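Local coordinates for secreted protein (PDB 5M6Q) that belongs to the microbial transglutaminases and probably transfers the acyl group of protein glutamine side chains to amines, which can cross-link proteins, at residues N60-L65 with T218-K223; K129-W134 with V157-Y162; P168-F173 with L209-E214. All coordinates share one frame; numbering follows the deposited sequence.

Contact 1 of 3, residues N60-L65 with T218-K223; sequences NPPLNL and TVAFAK
The carbonyl oxygen of Leu65 is held by strand 214-223 through one N-H and one CA-H, with a methyl against it. Val219 N donates to Leu65 O at 2.8 Å in a nearly straight bond, 167° at the hydrogen, and comes in nearly along the C=O axis, with 163° at the oxygen. A weaker CA-H contact brings Thr218 CA to 3.2 Å from the same Leu65 O. The methyl of Thr218, anti to the backbone N, falls between this oxygen and Pro62 O, with Thr218 CG2 3.4 Å from Pro62 O. The hydroxyl, set beside the backbone N (chi1 -59°), is instead hydrogen-bonded to Ser66 OG, a group that also meets Leu63 O.

A single water fills in the backbone pairing where the two chains diverge. It donates to Pro62 O at 2.8 Å and to Val219 O, likewise at 2.8 Å, and accepts from Leu65 N at 2.9 Å. Three backbone polar groups are thus joined through one oxygen, and the loop can bend away from the strand while staying tied to it.

The apolar part is small. Pro62 sets the CG of its ring against Ala220 CB at 3.7 Å, while Leu65 CB lies 4.3 Å from Val219 CB.

The 60-65 loop follows helix 47-53 and leads into strand 66-67, the edge strand that runs antiparallel to 214-223. Thr218 and Ala220 hydrogen-bond through the backbone to Phe127 and Ser125 of strand 122-131. Helix 70-84 packs on Leu65 and Val219 through Leu80, and helix 47-53 meets Pro62 through Leu53.

Contact 2 of 3, residues K129-W134 with V157-Y162; sequences KRFYSW and VDMSTY
Met159 lays its CE methyl over one face of the Phe131 ring, offset toward the rim. This CH-pi contact puts Met159 CE 4.0 Å from the centroid of the Phe131 ring, 21° off the normal; the bend at chi3 is what places CE over the ring. The sulfur sits more obliquely, with Met159 SD 3.7 Å from Phe131 CZ, a Met-aromatic contact. Tyr162 meets the same phenyl ring from another direction. Its CE1 is 3.6 Å from Phe131 CD2, and the two ring planes stand at 73°, an oblique pair.

Lys129 reaches Tyr162 tip to tip. Its CE rests 3.4 Å from Tyr162 CZ, and the bend at chi4 (59°) carries NZ to within 3.1 Å of Tyr162 OH, to which it donates. The hydroxyl in turn donates to a water lying in the plane of the tyrosine ring, at 3.1 Å from Tyr162 OH, and Tyr132 N also donates to this water. Lys129 NZ has a stronger partner in Tyr175 OH. A type I turn from Met159 to Tyr162 sets both side chains on the same side of the Phe131 ring.

Phe131 closes strand 122-131 beside strand 214-223, where it touches Val216, and meets Tyr148 edge-to-face; the 157-162 loop, in the chain, follows helix 141-146 and precedes strand 174-179.

Contact 3 of 3, residues P168-F173 with L209-E214; sequences PGYVNF and LQDFDE
Tyr170 packs on Gln210 and Asp211 where two surface loops of the microbial transglutaminase fold meet, the second loop running on into a classic beta bulge at Asp213 and Glu214. The tyrosine and glutamine side chains lie side by side and point the same way, with Tyr170 CE1 3.4 Å from Gln210 CB and the backbone of Gln210 over one ring face. A water joins their ends, 2.6 Å from Tyr170 OH and donating to Gln210 OE1 at 2.7 Å. An alanine in place of Tyr170 would probably open a gap beside Gln210 CB and leave that water without its hydroxyl partner.

Next along the chain, Val171 N donates to Asp211 OD2 at 3.1 Å, 166° at the hydrogen, using the anti lone pair of the carboxylate. The Asp211 and Tyr170 side chains cross at about a right angle, carboxylate and ring planes 75° apart. Val171 O takes a second water, which also donates to Asp211 O, so Val171 is held to Asp211 through both its N-H and its C=O. Asn172 offers its carbonyl oxygen to the edge of the Phe212 ring. At Phe173 the backbone passes the end of that ring, Phe173 C lying 3.5 Å from Phe212 CZ.

In the fold
Contacts 1 and 2 are buried and contact 3 lies at the surface, its centre about 18 Å from that of the chain, against about 6 and 13 Å. Strands 214-223 and 122-131, neighbours in the antiparallel sheet, carry the first two; Leu63 of contact 1 packs against Lys129, Met159 and Tyr162 of contact 2. Contact 3 meets contact 2 at the bulge, where Phe131 N pairs with Glu214 O, and Glu214 opens the strand that carries contact 1. The chemistry shifts accordingly: mostly backbone and one water near the centre, sulfur and aromatic packing around a lysine-tyrosine bond in contact 2, and a carboxylate with two bridging waters at the surface.

Contact 1 of 3, residues N60-L65 with T218-K223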
loop_
_atom_site.group_PDB
_atom_site.type_symbol
_atom_site.label_atom_id
_atom_site.label_comp_id
_atom_site.label_asym_id
_atom_site.label_seq_id
_atom_site.Cartn_x
_atom_site.Cartn_y
_atom_site.Cartn_z
ATOM N N ASN A 60 1.341 -2.006 -10.801
ATOM C CA ASN A 60 0.489 -2.251 -9.644
ATOM C C ASN A 60 1.312 -2.235 -8.362
ATOM O O ASN A 60 2.495 -2.547 -8.371
ATOM C CB ASN A 60 -0.245 -3.584 -9.776
ATOM C CG ASN A 60 -1.064 -3.666 -11.044
ATOM O OD1 ASN A 60 -1.712 -2.698 -11.435
ATOM N ND2 ASN A 60 -1.028 -4.820 -11.705
ATOM N N PRO A 61 0.687 -1.845 -7.246
ATOM C CA PRO A 61 1.420 -1.888 -5.978
ATOM C C PRO A 61 1.732 -3.337 -5.598
ATOM O O PRO A 61 0.845 -4.182 -5.629
ATOM C CB PRO A 61 0.448 -1.234 -4.981
ATOM C CG PRO A 61 -0.510 -0.455 -5.824
ATOM C CD PRO A 61 -0.650 -1.250 -7.095
ATOM N N PRO A 62 2.983 -3.625 -5.244
ATOM C CA PRO A 62 3.372 -5.017 -4.984
ATOM C C PRO A 62 2.796 -5.542 -3.678
ATOM O O PRO A 62 2.778 -4.814 -2.686
ATOM C CB PRO A 62 4.897 -4.945 -4.917
ATOM C CG PRO A 62 5.166 -3.566 -4.383
ATOM C CD PRO A 62 4.045 -2.670 -4.880
ATOM N N LEU A 63 2.347 -6.796 -3.672
ATOM C CA LEU A 63 1.623 -7.336 -2.526
ATOM C C LEU A 63 2.455 -8.347 -1.750
ATOM O O LEU A 63 1.935 -9.033 -0.874
ATOM C CB LEU A 63 0.312 -7.972 -2.991
ATOM C CG LEU A 63 -0.594 -6.986 -3.738
ATOM C CD1 LEU A 63 -1.897 -7.652 -4.198
ATOM C CD2 LEU A 63 -0.920 -5.774 -2.865
ATOM N N ASN A 64 3.748 -8.396 -2.073
ATOM C CA ASN A 64 4.707 -9.363 -1.519
ATOM C C ASN A 64 4.702 -9.455 -0.000
ATOM O O ASN A 64 4.848 -10.532 0.572
ATOM C CB ASN A 64 6.144 -8.999 -1.944
ATOM C CG ASN A 64 6.291 -8.814 -3.430
ATOM O OD1 ASN A 64 6.823 -7.800 -3.890
ATOM N ND2 ASN A 64 5.844 -9.802 -4.196
ATOM N N LEU A 65 4.617 -8.294 0.634
ATOM C CA LEU A 65 4.769 -8.171 2.077
ATOM C C LEU A 65 3.482 -7.618 2.650
ATOM O O LEU A 65 3.405 -6.431 2.984
ATOM C CB LEU A 65 5.949 -7.258 2.436
ATOM C CG LEU A 65 7.369 -7.660 2.017
ATOM C CD1 LEU A 65 8.355 -6.608 2.516
ATOM C CD2 LEU A 65 7.777 -9.080 2.506
ATOM N N THR A 218 0.259 -3.518 3.858
ATOM C CA THR A 218 1.303 -3.971 2.960
ATOM C C THR A 218 2.470 -3.027 3.009
ATOM O O THR A 218 2.304 -1.810 3.039
ATOM C CB THR A 218 0.769 -4.086 1.514
ATOM O OG1 THR A 218 -0.322 -5.010 1.501
ATOM C CG2 THR A 218 1.861 -4.560 0.546
ATOM N N VAL A 219 3.657 -3.604 3.045
ATOM C CA VAL A 219 4.883 -2.834 3.073
ATOM C C VAL A 219 5.536 -2.961 1.721
ATOM O O VAL A 219 5.657 -4.066 1.193
ATOM C CB VAL A 219 5.820 -3.326 4.190
ATOM C CG1 VAL A 219 7.058 -2.445 4.257
ATOM C CG2 VAL A 219 5.097 -3.361 5.514
ATOM N N ALA A 220 5.958 -1.839 1.159
ATOM C CA ALA A 220 6.636 -1.842 -0.130
ATOM C C ALA A 220 7.669 -0.734 -0.144
ATOM O O ALA A 220 7.553 0.250 0.597
ATOM C CB ALA A 220 5.635 -1.658 -1.282
ATOM N N PHE A 221 8.683 -0.884 -0.983
ATOM C CA PHE A 221 9.684 0.152 -1.110
ATOM C C PHE A 221 9.202 1.251 -2.022
ATOM O O PHE A 221 8.704 1.009 -3.115
ATOM C CB PHE A 221 11.015 -0.430 -1.599
ATOM C CG PHE A 221 11.782 -1.105 -0.506
ATOM C CD1 PHE A 221 12.284 -0.362 0.546
ATOM C CD2 PHE A 221 11.954 -2.480 -0.496
ATOM C CE1 PHE A 221 12.973 -0.963 1.566
ATOM C CE2 PHE A 221 12.652 -3.093 0.525
ATOM C CZ PHE A 221 13.157 -2.333 1.565
ATOM N N ALA A 222 9.306 2.468 -1.525
ATOM C CA ALA A 222 9.047 3.641 -2.334
ATOM C C ALA A 222 10.390 4.282 -2.657
ATOM O O ALA A 222 11.360 4.123 -1.920
ATOM C CB ALA A 222 8.127 4.625 -1.607
ATOM N N LYS A 223 10.453 5.007 -3.761
ATOM C CA LYS A 223 11.656 5.768 -4.053
ATOM C C LYS A 223 11.501 7.187 -3.489
ATOM O O LYS A 223 10.516 7.862 -3.772
ATOM C CB LYS A 223 11.913 5.791 -5.553
ATOM C CG LYS A 223 13.162 6.558 -5.935
ATOM C CD LYS A 223 13.324 6.642 -7.442
ATOM C CE LYS A 223 14.298 7.749 -7.823
ATOM N NZ LYS A 223 14.545 7.738 -9.287
HETATM O O HOH W 1 4.563 -5.771 -0.789
#

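Contact 2 of 3, residues K129-W134 with V157-Y162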
loop_
_atom_site.group_PDB
_atom_site.type_symbol
_atom_site.label_atom_id
_atom_site.label_comp_id
_atom_site.label_asym_id
_atom_site.label_seq_id
_atom_site.Cartn_x
_atom_site.Cartn_y
_atom_site.Cartn_z
ATOM N N LYS A 129 -4.810 -2.549 1.566
ATOM C CA LYS A 129 -5.621 -3.001 0.467
ATOM C C LYS A 129 -6.820 -3.775 0.982
ATOM O O LYS A 129 -6.694 -4.658 1.828
ATOM C CB LYS A 129 -4.792 -3.870 -0.489
ATOM C CG LYS A 129 -5.584 -4.476 -1.624
ATOM C CD LYS A 129 -4.741 -5.573 -2.317
ATOM C CE LYS A 129 -5.531 -6.300 -3.375
ATOM N NZ LYS A 129 -6.048 -5.379 -4.449
ATOM N N ARG A 130 -7.986 -3.433 0.455
ATOM C CA ARG A 130 -9.206 -4.148 0.753
ATOM C C ARG A 130 -9.644 -4.890 -0.504
ATOM O O ARG A 130 -9.564 -4.360 -1.621
ATOM C CB ARG A 130 -10.304 -3.188 1.228
ATOM C CG ARG A 130 -9.891 -2.296 2.405
ATOM C CD ARG A 130 -11.080 -1.522 2.981
ATOM N NE ARG A 130 -12.161 -2.403 3.437
ATOM C CZ ARG A 130 -13.319 -1.981 3.944
ATOM N NH1 ARG A 130 -13.556 -0.680 4.089
ATOM N NH2 ARG A 130 -14.242 -2.858 4.316
ATOM N N PHE A 131 -10.097 -6.116 -0.325
ATOM C CA PHE A 131 -10.422 -6.963 -1.460
ATOM C C PHE A 131 -11.415 -8.055 -1.073
ATOM O O PHE A 131 -11.851 -8.147 0.077
ATOM C CB PHE A 131 -9.137 -7.569 -2.050
ATOM C CG PHE A 131 -8.367 -8.454 -1.091
ATOM C CD1 PHE A 131 -7.547 -7.902 -0.110
ATOM C CD2 PHE A 131 -8.436 -9.841 -1.199
ATOM C CE1 PHE A 131 -6.820 -8.709 0.752
ATOM C CE2 PHE A 131 -7.703 -10.667 -0.330
ATOM C CZ PHE A 131 -6.898 -10.100 0.647
ATOM N N TYR A 132 -11.786 -8.864 -2.056
ATOM C CA TYR A 132 -12.755 -9.934 -1.880
ATOM C C TYR A 132 -12.019 -11.273 -1.854
ATOM O O TYR A 132 -11.122 -11.514 -2.659
ATOM C CB TYR A 132 -13.788 -9.881 -3.012
ATOM C CG TYR A 132 -14.917 -10.886 -2.944
ATOM C CD1 TYR A 132 -15.694 -11.030 -1.811
ATOM C CD2 TYR A 132 -15.220 -11.668 -4.045
ATOM C CE1 TYR A 132 -16.746 -11.942 -1.776
ATOM C CE2 TYR A 132 -16.262 -12.567 -4.028
ATOM C CZ TYR A 132 -17.021 -12.703 -2.902
ATOM O OH TYR A 132 -18.045 -13.621 -2.916
ATOM N N SER A 133 -12.399 -12.131 -0.920
ATOM C CA SER A 133 -11.671 -13.369 -0.656
ATOM C C SER A 133 -11.899 -14.427 -1.715
ATOM O O SER A 133 -11.018 -15.241 -1.971
ATOM C CB SER A 133 -12.065 -13.937 0.705
ATOM O OG SER A 133 -13.439 -14.240 0.725
ATOM N N TRP A 134 -13.073 -14.411 -2.334
ATOM C CA TRP A 134 -13.447 -15.467 -3.267
ATOM C C TRP A 134 -12.843 -15.224 -4.650
ATOM O O TRP A 134 -13.548 -14.863 -5.587
ATOM C CB TRP A 134 -14.976 -15.569 -3.358
ATOM C CG TRP A 134 -15.488 -16.972 -3.413
ATOM C CD1 TRP A 134 -15.038 -17.973 -4.223
ATOM C CD2 TRP A 134 -16.554 -17.533 -2.641
ATOM N NE1 TRP A 134 -15.747 -19.122 -3.997
ATOM C CE2 TRP A 134 -16.686 -18.881 -3.032
ATOM C CE3 TRP A 134 -17.404 -17.029 -1.654
ATOM C CZ2 TRP A 134 -17.644 -19.733 -2.477
ATOM C CZ3 TRP A 134 -18.353 -17.879 -1.100
ATOM C CH2 TRP A 134 -18.464 -19.214 -1.514
ATOM N N VAL A 157 0.104 -12.403 5.292
ATOM C CA VAL A 157 -0.977 -12.930 4.487
ATOM C C VAL A 157 -0.408 -13.350 3.145
ATOM O O VAL A 157 0.279 -12.573 2.486
ATOM C CB VAL A 157 -2.105 -11.901 4.322
ATOM C CG1 VAL A 157 -3.087 -12.361 3.253
ATOM C CG2 VAL A 157 -2.797 -11.676 5.644
ATOM N N ASP A 158 -0.677 -14.593 2.763
ATOM C CA ASP A 158 -0.232 -15.104 1.485
ATOM C C ASP A 158 -1.112 -14.526 0.379
ATOM O O ASP A 158 -2.280 -14.874 0.284
ATOM C CB ASP A 158 -0.293 -16.633 1.474
ATOM C CG ASP A 158 0.423 -17.248 0.265
ATOM O OD1 ASP A 158 0.722 -16.523 -0.706
ATOM O OD2 ASP A 158 0.687 -18.469 0.289
ATOM N N MET A 159 -0.544 -13.685 -0.477
ATOM C CA MET A 159 -1.324 -13.058 -1.540
ATOM C C MET A 159 -1.090 -13.672 -2.922
ATOM O O MET A 159 -1.585 -13.153 -3.921
ATOM C CB MET A 159 -1.027 -11.555 -1.605
ATOM C CG MET A 159 -1.512 -10.756 -0.395
ATOM S SD MET A 159 -3.305 -10.739 -0.171
ATOM C CE MET A 159 -3.912 -9.796 -1.589
ATOM N N SER A 160 -0.366 -14.783 -2.991
ATOM C CA SER A 160 0.018 -15.310 -4.301
ATOM C C SER A 160 -1.176 -15.795 -5.131
ATOM O O SER A 160 -1.103 -15.799 -6.350
ATOM C CB SER A 160 1.034 -16.437 -4.146
ATOM O OG SER A 160 0.484 -17.505 -3.421
ATOM N N THR A 161 -2.272 -16.182 -4.482
ATOM C CA THR A 161 -3.463 -16.633 -5.210
ATOM C C THR A 161 -4.347 -15.492 -5.687
ATOM O O THR A 161 -5.345 -15.731 -6.378
ATOM C CB THR A 161 -4.367 -17.544 -4.359
ATOM O OG1 THR A 161 -4.725 -16.858 -3.153
ATOM C CG2 THR A 161 -3.682 -18.863 -4.039
ATOM N N TYR A 162 -4.002 -14.260 -5.315
ATOM C CA TYR A 162 -4.878 -13.131 -5.584
ATOM C C TYR A 162 -4.927 -12.772 -7.075
ATOM O O TYR A 162 -3.894 -12.649 -7.721
ATOM C CB TYR A 162 -4.446 -11.923 -4.750
ATOM C CG TYR A 162 -5.358 -10.757 -4.953
ATOM C CD1 TYR A 162 -6.658 -10.774 -4.446
ATOM C CD2 TYR A 162 -4.944 -9.653 -5.676
ATOM C CE1 TYR A 162 -7.517 -9.718 -4.655
ATOM C CE2 TYR A 162 -5.782 -8.592 -5.877
ATOM C CZ TYR A 162 -7.070 -8.627 -5.358
ATOM O OH TYR A 162 -7.907 -7.565 -5.561
HETATM O O HOH W 2 -10.806 -8.220 -4.821
#

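Contact 3 of 3, residues P168-F173 with L209-E214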
loop_
_atom_site.group_PDB
_atom_site.type_symbol
_atom_site.label_atom_id
_atom_site.label_comp_id
_atom_site.label_asym_id
_atom_site.label_seq_id
_atom_site.Cartn_x
_atom_site.Cartn_y
_atom_site.Cartn_z
ATOM N N PRO A 168 -18.999 -10.162 -7.470
ATOM C CA PRO A 168 -19.890 -9.811 -8.592
ATOM C C PRO A 168 -20.860 -8.688 -8.214
ATOM O O PRO A 168 -21.555 -8.802 -7.203
ATOM C CB PRO A 168 -20.649 -11.113 -8.870
ATOM C CG PRO A 168 -19.799 -12.203 -8.271
ATOM C CD PRO A 168 -19.079 -11.590 -7.107
ATOM N N GLY A 169 -20.863 -7.607 -8.988
ATOM C CA GLY A 169 -21.687 -6.446 -8.682
ATOM C C GLY A 169 -21.045 -5.377 -7.803
ATOM O O GLY A 169 -21.691 -4.382 -7.467
ATOM N N TYR A 170 -19.780 -5.567 -7.439
ATOM C CA TYR A 170 -19.071 -4.621 -6.579
ATOM C C TYR A 170 -17.720 -4.207 -7.172
ATOM O O TYR A 170 -17.315 -4.699 -8.225
ATOM C CB TYR A 170 -18.904 -5.223 -5.175
ATOM C CG TYR A 170 -20.243 -5.371 -4.490
ATOM C CD1 TYR A 170 -20.843 -4.284 -3.877
ATOM C CD2 TYR A 170 -20.930 -6.572 -4.506
ATOM C CE1 TYR A 170 -22.081 -4.388 -3.284
ATOM C CE2 TYR A 170 -22.178 -6.689 -3.906
ATOM C CZ TYR A 170 -22.745 -5.587 -3.298
ATOM O OH TYR A 170 -23.976 -5.676 -2.694
ATOM N N VAL A 171 -17.042 -3.276 -6.512
ATOM C CA VAL A 171 -15.724 -2.819 -6.964
ATOM C C VAL A 171 -14.668 -3.857 -6.556
ATOM O O VAL A 171 -14.791 -4.473 -5.497
ATOM C CB VAL A 171 -15.401 -1.423 -6.387
ATOM C CG1 VAL A 171 -14.057 -0.916 -6.885
ATOM C CG2 VAL A 171 -16.507 -0.435 -6.743
ATOM N N ASN A 172 -13.638 -4.051 -7.380
ATOM C CA ASN A 172 -12.635 -5.085 -7.100
ATOM C C ASN A 172 -11.842 -4.825 -5.808
ATOM O O ASN A 172 -11.643 -5.735 -5.002
ATOM C CB ASN A 172 -11.663 -5.237 -8.281
ATOM C CG ASN A 172 -11.211 -3.901 -8.864
ATOM O OD1 ASN A 172 -11.322 -2.846 -8.231
ATOM N ND2 ASN A 172 -10.697 -3.943 -10.084
ATOM N N PHE A 173 -11.411 -3.589 -5.597
ATOM C CA PHE A 173 -10.536 -3.327 -4.469
ATOM C C PHE A 173 -10.621 -1.890 -3.974
ATOM O O PHE A 173 -11.224 -1.037 -4.611
ATOM C CB PHE A 173 -9.085 -3.661 -4.852
ATOM C CG PHE A 173 -8.652 -3.076 -6.172
ATOM C CD1 PHE A 173 -8.612 -1.700 -6.364
ATOM C CD2 PHE A 173 -8.288 -3.905 -7.220
ATOM C CE1 PHE A 173 -8.212 -1.155 -7.578
ATOM C CE2 PHE A 173 -7.891 -3.368 -8.444
ATOM C CZ PHE A 173 -7.850 -1.989 -8.615
ATOM N N LEU A 209 -18.170 -2.952 4.403
ATOM C CA LEU A 209 -18.700 -2.666 3.077
ATOM C C LEU A 209 -19.063 -3.979 2.410
ATOM O O LEU A 209 -18.434 -5.006 2.676
ATOM C CB LEU A 209 -17.671 -1.894 2.241
ATOM C CG LEU A 209 -17.401 -0.433 2.606
ATOM C CD1 LEU A 209 -16.284 0.126 1.736
ATOM C CD2 LEU A 209 -18.667 0.408 2.452
ATOM N N GLN A 210 -20.073 -3.958 1.547
ATOM C CA GLN A 210 -20.481 -5.175 0.851
ATOM C C GLN A 210 -19.398 -5.641 -0.128
ATOM O O GLN A 210 -19.333 -6.812 -0.460
ATOM C CB GLN A 210 -21.801 -4.959 0.090
ATOM C CG GLN A 210 -23.069 -4.837 0.962
ATOM C CD GLN A 210 -23.316 -6.059 1.837
ATOM O OE1 GLN A 210 -23.122 -7.199 1.412
ATOM N NE2 GLN A 210 -23.739 -5.822 3.068
ATOM N N ASP A 211 -18.584 -4.709 -0.615
ATOM C CA ASP A 211 -17.593 -4.999 -1.650
ATOM C C ASP A 211 -16.522 -5.972 -1.178
ATOM O O ASP A 211 -16.064 -6.817 -1.946
ATOM C CB ASP A 211 -16.888 -3.711 -2.122
ATOM C CG ASP A 211 -17.854 -2.618 -2.531
ATOM O OD1 ASP A 211 -18.548 -2.050 -1.650
ATOM O OD2 ASP A 211 -17.892 -2.299 -3.734
ATOM N N PHE A 212 -16.115 -5.833 0.082
ATOM C CA PHE A 212 -14.868 -6.421 0.566
ATOM C C PHE A 212 -15.020 -7.254 1.836
ATOM O O PHE A 212 -15.750 -6.865 2.731
ATOM C CB PHE A 212 -13.855 -5.317 0.864
ATOM C CG PHE A 212 -13.753 -4.277 -0.203
ATOM C CD1 PHE A 212 -13.461 -4.641 -1.519
ATOM C CD2 PHE A 212 -13.916 -2.932 0.112
ATOM C CE1 PHE A 212 -13.370 -3.685 -2.509
ATOM C CE2 PHE A 212 -13.809 -1.955 -0.865
ATOM C CZ PHE A 212 -13.540 -2.328 -2.182
ATOM N N ASP A 213 -14.293 -8.363 1.956
ATOM C CA ASP A 213 -14.290 -9.060 3.245
ATOM C C ASP A 213 -12.875 -9.310 3.781
ATOM O O ASP A 213 -12.692 -9.966 4.808
ATOM C CB ASP A 213 -15.082 -10.374 3.162
ATOM C CG ASP A 213 -14.520 -11.359 2.147
ATOM O OD1 ASP A 213 -13.701 -10.975 1.282
ATOM O OD2 ASP A 213 -14.919 -12.544 2.213
ATOM N N GLU A 214 -11.894 -8.747 3.100
ATOM C CA GLU A 214 -10.491 -8.853 3.491
ATOM C C GLU A 214 -9.813 -7.493 3.460
ATOM O O GLU A 214 -10.118 -6.658 2.617
ATOM C CB GLU A 214 -9.717 -9.803 2.556
ATOM C CG GLU A 214 -10.207 -11.245 2.549
ATOM C CD GLU A 214 -9.988 -11.989 3.876
ATOM O OE1 GLU A 214 -9.195 -11.523 4.746
ATOM O OE2 GLU A 214 -10.622 -13.061 4.041
HETATM O O HOH W 3 -24.524 -7.547 -0.902
HETATM O O HOH W 4 -15.214 -6.826 -4.486
#